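Transcriptional regulator, MarR family (Silicibacter pomeroyi DSS-3, PDB 3BJ6) probably binds DNA as a helix-turn-helix transcription factor of the MarR family, regulating the expression of target genes. Local coordinates at the interface of chains A and B. Sequence-based numbering; all coordinates share one arbitrary frame. Chains: chain A/B, Transcriptional regulator, MarR family.

The interface of chains A and B. Residues chain A 122, 126, 130-131, 134; chain B 133, 136-137, 140.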
loop_
_atom_site.group_PDB
_atom_site.type_symbol
_atom_site.label_atom_id
_atom_site.label_comp_id
_atom_site.label_asym_id
_atom_site.label_seq_id
_atom_site.Cartn_x
_atom_site.Cartn_y
_atom_site.Cartn_z
ATOM N N PHE A 122 14.206 -9.797 -10.470
ATOM C CA PHE A 122 13.094 -9.072 -11.050
ATOM C C PHE A 122 13.613 -8.052 -12.056
ATOM O O PHE A 122 13.080 -7.940 -13.154
ATOM C CB PHE A 122 12.230 -8.388 -9.973
ATOM C CG PHE A 122 11.185 -7.441 -10.557
ATOM C CD1 PHE A 122 9.937 -7.935 -10.963
ATOM C CD2 PHE A 122 11.455 -6.079 -10.743
ATOM C CE1 PHE A 122 8.971 -7.096 -11.522
ATOM C CE2 PHE A 122 10.490 -5.214 -11.333
ATOM C CZ PHE A 122 9.253 -5.740 -11.720
ATOM N N PHE A 126 13.711 -5.936 -17.032
ATOM C CA PHE A 126 13.434 -4.549 -17.450
ATOM C C PHE A 126 14.730 -3.820 -17.747
ATOM O O PHE A 126 15.774 -4.246 -17.258
ATOM C CB PHE A 126 12.662 -3.787 -16.330
ATOM C CG PHE A 126 11.330 -4.393 -16.036
ATOM C CD1 PHE A 126 10.208 -3.991 -16.742
ATOM C CD2 PHE A 126 11.221 -5.444 -15.144
ATOM C CE1 PHE A 126 8.943 -4.594 -16.497
ATOM C CE2 PHE A 126 9.994 -6.058 -14.908
ATOM C CZ PHE A 126 8.854 -5.624 -15.598
ATOM N N GLU A 130 13.442 1.926 -17.691
ATOM C CA GLU A 130 12.121 1.575 -17.165
ATOM C C GLU A 130 12.055 1.587 -15.645
ATOM O O GLU A 130 11.067 2.086 -15.074
ATOM C CB GLU A 130 11.681 0.186 -17.661
ATOM C CG GLU A 130 11.313 0.203 -19.127
ATOM C CD GLU A 130 11.079 -1.199 -19.664
ATOM O OE1 GLU A 130 11.944 -2.086 -19.449
ATOM O OE2 GLU A 130 10.024 -1.403 -20.304
ATOM N N LEU A 131 13.054 0.997 -14.994
ATOM C CA LEU A 131 13.068 0.973 -13.528
ATOM C C LEU A 131 13.264 2.341 -12.913
ATOM O O LEU A 131 12.698 2.636 -11.862
ATOM C CB LEU A 131 14.093 -0.023 -12.982
ATOM C CG LEU A 131 13.830 -1.468 -13.427
ATOM C CD1 LEU A 131 15.021 -2.340 -13.106
ATOM C CD2 LEU A 131 12.543 -2.026 -12.767
ATOM N N TYR A 134 9.981 4.020 -13.138
ATOM C CA TYR A 134 9.154 3.544 -12.060
ATOM C C TYR A 134 9.471 4.267 -10.723
ATOM O O TYR A 134 8.577 4.737 -10.013
ATOM C CB TYR A 134 9.300 2.022 -11.872
ATOM C CG TYR A 134 8.485 1.521 -10.696
ATOM C CD1 TYR A 134 7.101 1.342 -10.810
ATOM C CD2 TYR A 134 9.103 1.184 -9.461
ATOM C CE1 TYR A 134 6.338 0.903 -9.739
ATOM C CE2 TYR A 134 8.312 0.706 -8.373
ATOM C CZ TYR A 134 6.948 0.593 -8.518
ATOM O OH TYR A 134 6.144 0.137 -7.474
ATOM N N ALA B 133 5.936 3.057 -18.366
ATOM C CA ALA B 133 6.932 2.281 -17.626
ATOM C C ALA B 133 6.490 2.105 -16.160
ATOM O O ALA B 133 6.577 0.989 -15.604
ATOM C CB ALA B 133 8.278 2.971 -17.686
ATOM N N LYS B 136 3.715 -0.588 -16.167
ATOM C CA LYS B 136 4.239 -1.910 -16.497
ATOM C C LYS B 136 4.981 -2.496 -15.296
ATOM O O LYS B 136 4.735 -3.650 -14.883
ATOM C CB LYS B 136 5.162 -1.815 -17.735
ATOM C CG LYS B 136 5.676 -3.168 -18.323
ATOM C CD LYS B 136 6.753 -2.891 -19.412
ATOM C CE LYS B 136 7.512 -4.139 -19.874
ATOM N NZ LYS B 136 8.790 -3.842 -20.712
ATOM N N VAL B 137 5.867 -1.695 -14.715
ATOM C CA VAL B 137 6.645 -2.146 -13.557
ATOM C C VAL B 137 5.755 -2.375 -12.318
ATOM O O VAL B 137 5.917 -3.372 -11.626
ATOM C CB VAL B 137 7.853 -1.206 -13.293
ATOM C CG1 VAL B 137 8.626 -1.657 -12.038
ATOM C CG2 VAL B 137 8.801 -1.206 -14.550
ATOM N N ALA B 140 3.929 -5.625 -12.892
ATOM C CA ALA B 140 4.916 -6.720 -12.874
ATOM C C ALA B 140 5.412 -7.019 -11.458
ATOM O O ALA B 140 5.513 -8.188 -11.064
ATOM C CB ALA B 140 6.096 -6.412 -13.828
#
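B:Val137 pushes its two methyl branches into an aromatic and aliphatic recess of chain A, burying more surface than any other residue of this patch. CG1, anti to its own backbone N (chi1 178°), lies over one face of the A:Tyr134 ring, 3.4 Å above the plane and displaced toward the rim where CG and CD1 lie, a CH-pi contact. The same methyl reaches A:Leu131 CD2 at 4.0 Å, while CG2 turns to A:Phe126, 3.8 Å from its CD1. A beta-branched residue suits this place because its fork serves all three partners at once.

A:Phe126, in the loop between helices 102-123 and 128-151, enters alongside B:Val137 and runs antiparallel to it, its broad ring offering apolar surface to several neighbours. Its ring tip, CZ, packs 3.4 Å from B:Ala140 CB; A:Phe122 CE1 approaches the same methyl at 3.7 Å, and a small side chain there lets both rings come close to the helix of chain B.

Along the A:Phe126 ring stretches B:Lys136, whose CE is 3.7 Å from CE1. Lysine suits both tasks: its aliphatic stem lines the ring, and its ammonium reaches A:Glu130, whose carboxylate supplies the opposite charge. NZ donates a hydrogen bond and forms a salt bridge to OE2 (2.8 Å), arriving on the syn side, 18° out of the carboxylate plane. An alanine in place of B:Lys136 would probably leave the A:Glu130 carboxylate without its charged mate and the ring edge of A:Phe126 less covered.

Repeated by two-fold symmetry, this apolar core with its ionic border packs helix 128-151 against its counterpart, the preceding loop and the end of helix 102-123, in the dimer typical of MarR regulators, which likely sets the spacing of the two DNA-binding domains.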